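Local atomic coordinates of carbohydrate oxidase (Microdochium nivale, PDB entry 3RJA), a protein that oxidises the C1 hydroxyl of mono-, oligo- and polysaccharides with its FAD cofactor, passing the electrons to molecular oxygen to give lactones and hydrogen peroxide. Residues Tyr252-Pro257 and Arg351-Gln356; Val216-Lys221 and Pro257-Leu262; Pro315-Tyr320 and Gln387-Tyr392. All coordinates share one frame; numbering follows the deposited sequence.

Contact 1 (Tyr252-Pro257 and Arg351-Gln356). With ABL ((2R,3R,4R,5R)-4,5-dihydroxy-2-(hydroxymethyl)-6-oxopiperidin-3-yl beta-D-glucopyranoside), chain G.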
loop_
_atom_site.group_PDB
_atom_site.type_symbol
_atom_site.label_atom_id
_atom_site.label_comp_id
_atom_site.label_asym_id
_atom_site.label_seq_id
_atom_site.Cartn_x
_atom_site.Cartn_y
_atom_site.Cartn_z
ATOM N N TYR A 252 9.187 11.211 -12.874
ATOM C CA TYR A 252 8.700 12.352 -12.109
ATOM C C TYR A 252 8.976 13.676 -12.850
ATOM O O TYR A 252 8.723 14.752 -12.310
ATOM C CB TYR A 252 9.376 12.373 -10.724
ATOM C CG TYR A 252 9.436 10.976 -10.143
ATOM C CD1 TYR A 252 8.283 10.383 -9.593
ATOM C CD2 TYR A 252 10.608 10.221 -10.204
ATOM C CE1 TYR A 252 8.304 9.092 -9.106
ATOM C CE2 TYR A 252 10.633 8.909 -9.710
ATOM C CZ TYR A 252 9.474 8.366 -9.160
ATOM O OH TYR A 252 9.463 7.089 -8.668
ATOM N N GLY A 253 9.476 13.575 -14.080
ATOM C CA GLY A 253 9.905 14.739 -14.873
ATOM C C GLY A 253 9.212 14.863 -16.224
ATOM O O GLY A 253 9.775 15.436 -17.148
ATOM N N ALA A 254 7.993 14.328 -16.345
ATOM C CA ALA A 254 7.221 14.421 -17.590
ATOM C C ALA A 254 8.115 14.187 -18.800
ATOM O O ALA A 254 8.149 15.024 -19.714
ATOM C CB ALA A 254 6.534 15.818 -17.705
ATOM N N GLY A 255 8.872 13.083 -18.778
ATOM C CA GLY A 255 9.725 12.713 -19.903
ATOM C C GLY A 255 11.162 12.424 -19.530
ATOM O O GLY A 255 12.016 12.357 -20.406
ATOM N N ASN A 256 11.434 12.260 -18.238
ATOM C CA ASN A 256 12.776 11.915 -17.755
ATOM C C ASN A 256 12.772 10.584 -16.988
ATOM O O ASN A 256 13.142 10.532 -15.807
ATOM C CB ASN A 256 13.341 13.049 -16.878
ATOM C CG ASN A 256 14.844 12.909 -16.605
ATOM O OD1 ASN A 256 15.593 12.322 -17.394
ATOM N ND2 ASN A 256 15.282 13.452 -15.477
ATOM N N PRO A 257 12.367 9.480 -17.651
ATOM C CA PRO A 257 12.315 8.226 -16.881
ATOM C C PRO A 257 13.681 7.727 -16.328
ATOM O O PRO A 257 14.760 7.961 -16.917
ATOM C CB PRO A 257 11.751 7.211 -17.888
ATOM C CG PRO A 257 12.133 7.747 -19.233
ATOM C CD PRO A 257 12.044 9.263 -19.080
ATOM N N ARG A 351 -0.024 20.410 -13.706
ATOM C CA ARG A 351 0.207 19.889 -12.357
ATOM C C ARG A 351 1.296 18.788 -12.359
ATOM O O ARG A 351 1.688 18.323 -13.421
ATOM C CB ARG A 351 -1.118 19.393 -11.743
ATOM C CG ARG A 351 -1.582 18.057 -12.297
ATOM C CD ARG A 351 -2.169 18.193 -13.685
ATOM N NE ARG A 351 -3.086 17.094 -13.939
ATOM C CZ ARG A 351 -3.989 17.072 -14.907
ATOM N NH1 ARG A 351 -4.763 16.010 -15.027
ATOM N NH2 ARG A 351 -4.131 18.127 -15.745
ATOM N N PHE A 352 1.775 18.403 -11.179
ATOM C CA PHE A 352 2.728 17.295 -11.054
ATOM C C PHE A 352 2.032 15.936 -11.293
ATOM O O PHE A 352 0.896 15.710 -10.840
ATOM C CB PHE A 352 3.353 17.323 -9.667
ATOM C CG PHE A 352 4.310 16.207 -9.403
ATOM C CD1 PHE A 352 5.474 16.078 -10.144
ATOM C CD2 PHE A 352 4.045 15.268 -8.392
ATOM C CE1 PHE A 352 6.365 15.030 -9.902
ATOM C CE2 PHE A 352 4.934 14.209 -8.126
ATOM C CZ PHE A 352 6.098 14.095 -8.881
ATOM N N TRP A 353 2.689 15.051 -12.030
ATOM C CA TRP A 353 2.201 13.683 -12.166
ATOM C C TRP A 353 3.405 12.765 -12.228
ATOM O O TRP A 353 4.495 13.206 -12.608
ATOM C CB TRP A 353 1.279 13.481 -13.390
ATOM C CG TRP A 353 1.928 13.749 -14.744
ATOM C CD1 TRP A 353 1.798 14.894 -15.514
ATOM C CD2 TRP A 353 2.787 12.865 -15.495
ATOM N NE1 TRP A 353 2.532 14.773 -16.672
ATOM C CE2 TRP A 353 3.158 13.553 -16.688
ATOM C CE3 TRP A 353 3.294 11.572 -15.270
ATOM C CZ2 TRP A 353 3.995 12.972 -17.673
ATOM C CZ3 TRP A 353 4.143 11.002 -16.230
ATOM C CH2 TRP A 353 4.497 11.713 -17.415
ATOM N N PHE A 354 3.195 11.496 -11.860
ATOM C CA PHE A 354 4.164 10.441 -12.100
ATOM C C PHE A 354 3.495 9.085 -12.399
ATOM O O PHE A 354 2.301 8.886 -12.124
ATOM C CB PHE A 354 5.178 10.347 -10.951
ATOM C CG PHE A 354 4.608 9.799 -9.666
ATOM C CD1 PHE A 354 4.391 8.432 -9.512
ATOM C CD2 PHE A 354 4.325 10.660 -8.588
ATOM C CE1 PHE A 354 3.882 7.915 -8.301
ATOM C CE2 PHE A 354 3.828 10.167 -7.380
ATOM C CZ PHE A 354 3.601 8.782 -7.237
ATOM N N TYR A 355 4.263 8.173 -12.994
ATOM C CA TYR A 355 3.927 6.742 -12.946
ATOM C C TYR A 355 5.131 6.021 -12.328
ATOM O O TYR A 355 6.258 6.509 -12.380
ATOM C CB TYR A 355 3.614 6.168 -14.336
ATOM C CG TYR A 355 4.825 6.149 -15.248
ATOM C CD1 TYR A 355 5.760 5.121 -15.168
ATOM C CD2 TYR A 355 5.041 7.178 -16.189
ATOM C CE1 TYR A 355 6.865 5.099 -15.995
ATOM C CE2 TYR A 355 6.145 7.170 -17.026
ATOM C CZ TYR A 355 7.054 6.124 -16.918
ATOM O OH TYR A 355 8.167 6.084 -17.712
ATOM N N GLN A 356 4.881 4.860 -11.739
ATOM C CA GLN A 356 5.929 3.934 -11.317
ATOM C C GLN A 356 5.567 2.578 -11.859
ATOM O O GLN A 356 4.431 2.117 -11.679
ATOM C CB GLN A 356 6.057 3.881 -9.791
ATOM C CG GLN A 356 6.419 5.223 -9.203
ATOM C CD GLN A 356 6.327 5.291 -7.707
ATOM O OE1 GLN A 356 7.133 5.963 -7.047
ATOM N NE2 GLN A 356 5.339 4.617 -7.153
HETATM C C1A ABL G . 3.710 5.562 -3.239
HETATM O O1A ABL G . 3.168 4.437 -3.139
HETATM C C2A ABL G . 5.144 5.704 -3.789
HETATM O O2A ABL G . 5.877 4.551 -3.379
HETATM C C3A ABL G . 5.859 6.999 -3.327
HETATM O O3A ABL G . 7.031 7.152 -4.165
HETATM C C4A ABL G . 4.948 8.189 -3.560
HETATM O O1 ABL G . 5.589 9.435 -3.187
HETATM C C5A ABL G . 3.653 8.022 -2.691
HETATM N N5 ABL G . 3.037 6.681 -2.879
HETATM C C6A ABL G . 2.552 9.049 -3.059
HETATM O O6A ABL G . 1.655 9.341 -1.971
HETATM C C1 ABL G . 6.192 10.265 -4.221
HETATM C C2 ABL G . 6.244 11.744 -3.763
HETATM O O2 ABL G . 4.909 12.182 -3.486
HETATM C C3 ABL G . 6.909 12.591 -4.856
HETATM O O3 ABL G . 7.001 13.962 -4.472
HETATM C C4 ABL G . 8.307 11.977 -5.192
HETATM O O4 ABL G . 8.990 12.720 -6.190
HETATM C C5 ABL G . 8.139 10.522 -5.645
HETATM O O5 ABL G . 7.481 9.791 -4.582
HETATM C C6 ABL G . 9.470 9.869 -6.037
HETATM O O6 ABL G . 10.453 9.938 -5.054
HETATM O O HOH W 1 6.063 13.172 -14.756
#

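Contact 2 (Val216-Lys221 and Pro257-Leu262)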
loop_
_atom_site.group_PDB
_atom_site.type_symbol
_atom_site.label_atom_id
_atom_site.label_comp_id
_atom_site.label_asym_id
_atom_site.label_seq_id
_atom_site.Cartn_x
_atom_site.Cartn_y
_atom_site.Cartn_z
ATOM N N VAL A 216 19.509 4.594 -12.786
ATOM C CA VAL A 216 19.873 4.738 -14.198
ATOM C C VAL A 216 18.974 5.786 -14.851
ATOM O O VAL A 216 17.757 5.608 -14.906
ATOM C CB VAL A 216 19.710 3.398 -14.990
ATOM C CG1 VAL A 216 20.095 3.601 -16.453
ATOM C CG2 VAL A 216 20.540 2.268 -14.344
ATOM N N THR A 217 19.567 6.877 -15.331
ATOM C CA THR A 217 18.845 7.843 -16.147
ATOM C C THR A 217 18.680 7.238 -17.541
ATOM O O THR A 217 19.668 7.007 -18.234
ATOM C CB THR A 217 19.642 9.156 -16.227
ATOM O OG1 THR A 217 20.094 9.513 -14.916
ATOM C CG2 THR A 217 18.800 10.292 -16.794
ATOM N N LEU A 218 17.446 6.956 -17.948
ATOM C CA LEU A 218 17.218 6.121 -19.118
ATOM C C LEU A 218 17.458 6.857 -20.423
ATOM O O LEU A 218 17.899 6.255 -21.396
ATOM C CB LEU A 218 15.811 5.508 -19.108
ATOM C CG LEU A 218 15.627 4.501 -17.965
ATOM C CD1 LEU A 218 14.141 4.222 -17.699
ATOM C CD2 LEU A 218 16.408 3.211 -18.305
ATOM N N ASN A 219 17.164 8.155 -20.416
ATOM C CA ASN A 219 17.136 8.991 -21.614
ATOM C C ASN A 219 16.316 8.460 -22.801
ATOM O O ASN A 219 16.800 8.471 -23.926
ATOM C CB ASN A 219 18.556 9.387 -22.032
ATOM C CG ASN A 219 19.247 10.201 -20.970
ATOM O OD1 ASN A 219 18.699 11.191 -20.493
ATOM N ND2 ASN A 219 20.431 9.782 -20.566
ATOM N N TRP A 220 15.081 8.005 -22.538
ATOM C CA TRP A 220 14.146 7.640 -23.604
ATOM C C TRP A 220 13.483 8.922 -24.146
ATOM O O TRP A 220 12.540 9.447 -23.538
ATOM C CB TRP A 220 13.087 6.639 -23.099
ATOM C CG TRP A 220 13.642 5.354 -22.554
ATOM C CD1 TRP A 220 14.879 4.826 -22.795
ATOM C CD2 TRP A 220 12.987 4.443 -21.663
ATOM N NE1 TRP A 220 15.038 3.640 -22.121
ATOM C CE2 TRP A 220 13.886 3.371 -21.425
ATOM C CE3 TRP A 220 11.716 4.413 -21.060
ATOM C CZ2 TRP A 220 13.556 2.282 -20.602
ATOM C CZ3 TRP A 220 11.390 3.339 -20.248
ATOM C CH2 TRP A 220 12.313 2.287 -20.015
ATOM N N LYS A 221 14.000 9.428 -25.264
ATOM C CA LYS A 221 13.559 10.705 -25.832
ATOM C C LYS A 221 12.401 10.545 -26.795
ATOM O O LYS A 221 11.818 11.537 -27.213
ATOM C CB LYS A 221 14.719 11.416 -26.566
ATOM C CG LYS A 221 15.995 11.662 -25.729
ATOM C CD LYS A 221 15.654 12.309 -24.391
ATOM C CE LYS A 221 16.889 12.833 -23.690
ATOM N NZ LYS A 221 16.555 13.122 -22.269
ATOM N N PRO A 257 12.367 9.480 -17.651
ATOM C CA PRO A 257 12.315 8.226 -16.881
ATOM C C PRO A 257 13.681 7.727 -16.328
ATOM O O PRO A 257 14.760 7.961 -16.917
ATOM C CB PRO A 257 11.751 7.211 -17.888
ATOM C CG PRO A 257 12.133 7.747 -19.233
ATOM C CD PRO A 257 12.044 9.263 -19.080
ATOM N N GLY A 258 13.624 7.043 -15.194
ATOM C CA GLY A 258 14.821 6.468 -14.619
ATOM C C GLY A 258 14.492 5.121 -14.008
ATOM O O GLY A 258 13.344 4.861 -13.664
ATOM N N ILE A 259 15.493 4.257 -13.906
ATOM C CA ILE A 259 15.394 3.116 -13.018
ATOM C C ILE A 259 15.860 3.556 -11.625
ATOM O O ILE A 259 16.908 4.189 -11.495
ATOM C CB ILE A 259 16.235 1.926 -13.538
ATOM C CG1 ILE A 259 15.539 1.278 -14.754
ATOM C CG2 ILE A 259 16.525 0.939 -12.423
ATOM C CD1 ILE A 259 16.418 0.238 -15.546
ATOM N N GLU A 260 15.081 3.240 -10.591
ATOM C CA GLU A 260 15.612 3.329 -9.223
ATOM C C GLU A 260 15.487 1.983 -8.549
ATOM O O GLU A 260 14.487 1.283 -8.706
ATOM C CB GLU A 260 14.841 4.303 -8.316
ATOM C CG GLU A 260 14.216 5.497 -8.933
ATOM C CD GLU A 260 13.343 6.227 -7.903
ATOM O OE1 GLU A 260 12.123 6.321 -8.114
ATOM O OE2 GLU A 260 13.881 6.649 -6.859
ATOM N N GLY A 261 16.458 1.678 -7.711
ATOM C CA GLY A 261 16.504 0.377 -7.102
ATOM C C GLY A 261 17.338 0.289 -5.865
ATOM O O GLY A 261 18.051 1.250 -5.473
ATOM N N LEU A 262 17.217 -0.885 -5.254
ATOM C CA LEU A 262 17.939 -1.289 -4.069
ATOM C C LEU A 262 18.461 -2.716 -4.276
ATOM O O LEU A 262 17.699 -3.628 -4.622
ATOM C CB LEU A 262 17.030 -1.242 -2.830
ATOM C CG LEU A 262 17.794 -1.396 -1.499
ATOM C CD1 LEU A 262 18.799 -0.251 -1.308
ATOM C CD2 LEU A 262 16.877 -1.550 -0.223
HETATM O O HOH W 2 15.460 9.940 -18.641
#

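Contact 3 (Pro315-Tyr320 and Gln387-Tyr392). With ABL ((2R,3R,4R,5R)-4,5-dihydroxy-2-(hydroxymethyl)-6-oxopiperidin-3-yl beta-D-glucopyranoside), chain G.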
loop_
_atom_site.group_PDB
_atom_site.type_symbol
_atom_site.label_atom_id
_atom_site.label_comp_id
_atom_site.label_asym_id
_atom_site.label_seq_id
_atom_site.Cartn_x
_atom_site.Cartn_y
_atom_site.Cartn_z
ATOM N N PRO A 315 2.814 15.646 5.630
ATOM C CA PRO A 315 2.052 16.727 4.994
ATOM C C PRO A 315 1.008 16.164 4.043
ATOM O O PRO A 315 1.234 15.128 3.406
ATOM C CB PRO A 315 3.124 17.531 4.228
ATOM C CG PRO A 315 4.441 17.261 5.031
ATOM C CD PRO A 315 4.281 15.842 5.542
ATOM N N VAL A 316 -0.117 16.859 3.924
ATOM C CA VAL A 316 -1.232 16.378 3.117
ATOM C C VAL A 316 -0.959 16.717 1.681
ATOM O O VAL A 316 -0.104 17.565 1.387
ATOM C CB VAL A 316 -2.582 17.017 3.549
ATOM C CG1 VAL A 316 -2.934 16.619 5.007
ATOM C CG2 VAL A 316 -2.546 18.559 3.388
ATOM N N GLU A 317 -1.684 16.041 0.787
ATOM C CA GLU A 317 -1.569 16.279 -0.639
ATOM C C GLU A 317 -2.962 16.313 -1.236
ATOM O O GLU A 317 -3.948 15.947 -0.579
ATOM C CB GLU A 317 -0.713 15.181 -1.316
ATOM C CG GLU A 317 0.704 15.073 -0.726
ATOM C CD GLU A 317 1.596 14.020 -1.423
ATOM O OE1 GLU A 317 1.281 13.531 -2.530
ATOM O OE2 GLU A 317 2.612 13.660 -0.827
ATOM N N ASN A 318 -3.032 16.724 -2.497
ATOM C CA ASN A 318 -4.308 16.971 -3.155
ATOM C C ASN A 318 -4.289 16.317 -4.547
ATOM O O ASN A 318 -3.668 16.846 -5.483
ATOM C CB ASN A 318 -4.522 18.494 -3.252
ATOM C CG ASN A 318 -5.814 18.864 -3.940
ATOM O OD1 ASN A 318 -6.799 18.126 -3.891
ATOM N ND2 ASN A 318 -5.815 20.019 -4.606
ATOM N N PHE A 319 -4.952 15.170 -4.701
ATOM C CA PHE A 319 -4.588 14.337 -5.839
ATOM C C PHE A 319 -5.605 13.277 -6.222
ATOM O O PHE A 319 -6.602 13.039 -5.517
ATOM C CB PHE A 319 -3.229 13.641 -5.537
ATOM C CG PHE A 319 -3.327 12.557 -4.454
ATOM C CD1 PHE A 319 -3.225 12.885 -3.104
ATOM C CD2 PHE A 319 -3.522 11.224 -4.804
ATOM C CE1 PHE A 319 -3.317 11.886 -2.119
ATOM C CE2 PHE A 319 -3.610 10.214 -3.825
ATOM C CZ PHE A 319 -3.512 10.535 -2.502
ATOM N N TYR A 320 -5.327 12.646 -7.360
ATOM C CA TYR A 320 -6.039 11.488 -7.817
ATOM C C TYR A 320 -4.990 10.455 -8.222
ATOM O O TYR A 320 -3.884 10.814 -8.669
ATOM C CB TYR A 320 -6.919 11.823 -9.018
ATOM C CG TYR A 320 -7.723 10.635 -9.515
ATOM C CD1 TYR A 320 -8.568 9.915 -8.650
ATOM C CD2 TYR A 320 -7.657 10.240 -10.838
ATOM C CE1 TYR A 320 -9.318 8.840 -9.098
ATOM C CE2 TYR A 320 -8.399 9.170 -11.302
ATOM C CZ TYR A 320 -9.224 8.469 -10.432
ATOM O OH TYR A 320 -9.944 7.393 -10.915
ATOM N N GLN A 387 1.669 2.290 -10.584
ATOM C CA GLN A 387 1.004 3.424 -9.968
ATOM C C GLN A 387 0.982 4.627 -10.917
ATOM O O GLN A 387 2.003 4.947 -11.558
ATOM C CB GLN A 387 1.665 3.804 -8.628
ATOM C CG GLN A 387 0.912 4.980 -7.946
ATOM C CD GLN A 387 1.330 5.261 -6.518
ATOM O OE1 GLN A 387 0.553 5.841 -5.746
ATOM N NE2 GLN A 387 2.582 4.898 -6.159
ATOM N N PHE A 388 -0.194 5.265 -10.991
ATOM C CA PHE A 388 -0.456 6.496 -11.721
ATOM C C PHE A 388 -0.917 7.509 -10.683
ATOM O O PHE A 388 -1.817 7.215 -9.894
ATOM C CB PHE A 388 -1.625 6.303 -12.703
ATOM C CG PHE A 388 -1.370 5.311 -13.811
ATOM C CD1 PHE A 388 -0.702 5.697 -14.983
ATOM C CD2 PHE A 388 -1.838 4.017 -13.702
ATOM C CE1 PHE A 388 -0.486 4.785 -16.018
ATOM C CE2 PHE A 388 -1.639 3.090 -14.724
ATOM C CZ PHE A 388 -0.959 3.473 -15.893
ATOM N N TYR A 389 -0.318 8.695 -10.678
ATOM C CA TYR A 389 -0.532 9.697 -9.593
ATOM C C TYR A 389 -0.592 11.093 -10.224
ATOM O O TYR A 389 0.266 11.426 -11.032
ATOM C CB TYR A 389 0.634 9.662 -8.627
ATOM C CG TYR A 389 0.382 10.143 -7.203
ATOM C CD1 TYR A 389 -0.028 9.252 -6.214
ATOM C CD2 TYR A 389 0.620 11.476 -6.824
ATOM C CE1 TYR A 389 -0.218 9.654 -4.903
ATOM C CE2 TYR A 389 0.437 11.885 -5.486
ATOM C CZ TYR A 389 0.017 10.953 -4.544
ATOM O OH TYR A 389 -0.187 11.308 -3.229
ATOM N N ASP A 390 -1.592 11.876 -9.833
ATOM C CA ASP A 390 -1.940 13.146 -10.454
ATOM C C ASP A 390 -2.180 14.187 -9.345
ATOM O O ASP A 390 -3.232 14.205 -8.707
ATOM C CB ASP A 390 -3.201 12.929 -11.272
ATOM C CG ASP A 390 -3.572 14.117 -12.132
ATOM O OD1 ASP A 390 -2.820 15.133 -12.119
ATOM O OD2 ASP A 390 -4.648 14.026 -12.799
ATOM N N ARG A 391 -1.194 15.041 -9.114
ATOM C CA ARG A 391 -1.225 15.906 -7.939
ATOM C C ARG A 391 -1.225 17.440 -8.203
ATOM O O ARG A 391 -0.305 17.976 -8.801
ATOM C CB ARG A 391 -0.070 15.552 -6.993
ATOM C CG ARG A 391 -0.003 16.476 -5.791
ATOM C CD ARG A 391 0.998 16.038 -4.754
ATOM N NE ARG A 391 2.393 16.351 -5.073
ATOM C CZ ARG A 391 3.430 15.524 -4.810
ATOM N NH1 ARG A 391 3.247 14.281 -4.286
ATOM N NH2 ARG A 391 4.668 15.918 -5.098
ATOM N N TYR A 392 -2.252 18.115 -7.687
ATOM C CA TYR A 392 -2.339 19.567 -7.673
ATOM C C TYR A 392 -1.832 20.136 -6.340
ATOM O O TYR A 392 -1.637 19.393 -5.350
ATOM C CB TYR A 392 -3.780 19.995 -7.912
ATOM C CG TYR A 392 -4.230 19.865 -9.353
ATOM C CD1 TYR A 392 -4.567 18.617 -9.889
ATOM C CD2 TYR A 392 -4.311 20.999 -10.190
ATOM C CE1 TYR A 392 -4.988 18.484 -11.202
ATOM C CE2 TYR A 392 -4.720 20.888 -11.511
ATOM C CZ TYR A 392 -5.052 19.637 -12.015
ATOM O OH TYR A 392 -5.475 19.519 -13.303
HETATM C C1A ABL G . 3.710 5.562 -3.239
HETATM O O1A ABL G . 3.168 4.437 -3.139
HETATM C C2A ABL G . 5.144 5.704 -3.789
HETATM O O2A ABL G . 5.877 4.551 -3.379
HETATM C C3A ABL G . 5.859 6.999 -3.327
HETATM O O3A ABL G . 7.031 7.152 -4.165
HETATM C C4A ABL G . 4.948 8.189 -3.560
HETATM O O1 ABL G . 5.589 9.435 -3.187
HETATM C C5A ABL G . 3.653 8.022 -2.691
HETATM N N5 ABL G . 3.037 6.681 -2.879
HETATM C C6A ABL G . 2.552 9.049 -3.059
HETATM O O6A ABL G . 1.655 9.341 -1.971
HETATM C C1 ABL G . 6.192 10.265 -4.221
HETATM C C2 ABL G . 6.244 11.744 -3.763
HETATM O O2 ABL G . 4.909 12.182 -3.486
HETATM C C3 ABL G . 6.909 12.591 -4.856
HETATM O O3 ABL G . 7.001 13.962 -4.472
HETATM C C4 ABL G . 8.307 11.977 -5.192
HETATM O O4 ABL G . 8.990 12.720 -6.190
HETATM C C5 ABL G . 8.139 10.522 -5.645
HETATM O O5 ABL G . 7.481 9.791 -4.582
HETATM C C6 ABL G . 9.470 9.869 -6.037
HETATM O O6 ABL G . 10.453 9.938 -5.054
HETATM O O HOH W 3 -0.644 18.505 -2.972
#

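Contact 1 (Tyr252-Pro257 and Arg351-Gln356)
Y252 lays its ring against F354 and the bound substrate analogue, where the loop joining strands 245-251 and 258-264 folds over strand 352-359 of the large antiparallel sheet in this FAD-dependent oxidase. The tight part lies on the sugar side. CD1 of Y252 is 3.4 Å from CB of F354, and the two rings meet obliquely, their planes at 59°. One face of the Y252 ring carries the hydroxymethyl carbon of the glucosyl unit, with CE1 of Y252 3.4 Å from C6 of ABL, off-centre toward the rim. A chi1 of -42° sets CG of Y252 beside the backbone N, anti to the carbonyl carbon, and the ring beyond it reaches F354 and the sugar. The Y252 hydroxyl is hydrogen-bonded to E260. An alanine in place of Y252 would probably leave the glucosyl C6 without the ring it rests on and E260 without its hydroxyl partner. F352 turns its ring edge to the Y252 carbonyl, CE1 of F352 lying 3.4 Å from O of Y252. Around A254 the loop is more open and packed more sparsely. There A254 rests CA and CB against the W353 indole, CA of A254 3.5 Å from CZ2 of W353. Between these two segments the buried P257 makes just a light contact with Y355, whose hydroxyl is bound to Y341. A water bridges the segments over one face of the W353 indole, accepting from N of A254 at 2.8 Å and donating to O of W353 at 2.7 Å.

Contact 2 (Val216-Lys221 and Pro257-Leu262)
V216 and I259 face each other as an antiparallel hydrogen-bonded pair, joining strand 211-217 near its end to strand 258-264 in the eight-stranded antiparallel sheet. Both backbone groups of the pair are satisfied reciprocally: N of V216 donates to O of I259 at 2.9 Å, and N of I259 donates to O of V216 at 2.8 Å. The same V216 carbonyl also receives a CA-H...O contact from G258, which pairs with T217 at the non-hydrogen-bonded position. Past T217 the strand gives way to a turn, yet the pairing gains one more bond, from N of L218 to O of P257 at 3.0 Å. That carbonyl has a second donor, a water 2.7 Å from O of P257, and the water in turn accepts from N of N219, so the first amide of the turn beyond L218 is also met. Two polar side chains find partners outside: OG1 of T217 bonds to N288, and ND2 of N219 to the carbonyl of G284. On the face bearing V216 and I259 the contact is apolar, CB of each lying 4.0 Å from CB of the other, and helix 267-278 packs there. L218 crosses I259 at about a right angle and sets CD1 over one face of the W220 indole, near the rim. The P257 ring fits against L218 and W220, CB of P257 3.8 Å from CD1 of L218 and CG of P257 3.8 Å from CE3 of W220.

Contact 3 (Pro315-Tyr320 and Gln387-Tyr392)
F319 and Y389 form an offset stack, ring centroids 4.5 Å apart and planes 15° from parallel, with the Y389 hydroxyl oxygen over the centre of one face of the F319 ring. The Y389 ring has F319 over one face, the carboxylate oxygen of E317 at its edge, and C6A of the analogue close to its CE1. The guanidinium of R391 receives E317 and the analogue at its edge. F319, Y389 and R391 project from neighbouring antiparallel strands 318-326 and 384-392 of the large sheet, with E317 just before the first. F319 sits opposite R391 at a non-hydrogen-bonded position, and Y320 pairs with D390 through two backbone bonds. OE1 of E317 is gripped by two donors from opposite faces of its carboxylate plane: NH1 of R391 at 2.7 Å, in a salt bridge, and OH of Y389 at 2.8 Å. The chain of R391 bends at chi3 (78°), which places NE on the glucosyl side of CD. NH1 of R391 then donates to O2 of ABL at 2.8 Å, and NH2 of R391 to O3 of ABL at 3.1 Å, almost straight at 177°. Y389 serves the lactam unit of the analogue: its hydroxyl accepts from O6A of ABL at 3.0 Å while giving its own hydrogen to E317. Q387 adds a weak bond from NE2 to O1A of ABL at 3.1 Å, and its OE1 is held by Y72.

All three contacts belong to one antiparallel sheet, and two of them line the sugar pocket. Contacts 1 and 3 have centres 12 Å apart and sit on adjacent strands, 352-359 and 384-392; NE of R351 forms a salt bridge to OD1 of D390 at 2.7 Å, and both contacts touch the analogue. FAD lies close by, about 5 Å from the side chain of E317 and about 7 Å from that of Q356. Contact 2 shares P257 with contact 1, and OH of Y252 reaches OE1 of E260 at 2.8 Å, probably a hydrogen bond. Contact 2 does not touch contact 3, their nearest atoms being about 10 Å apart.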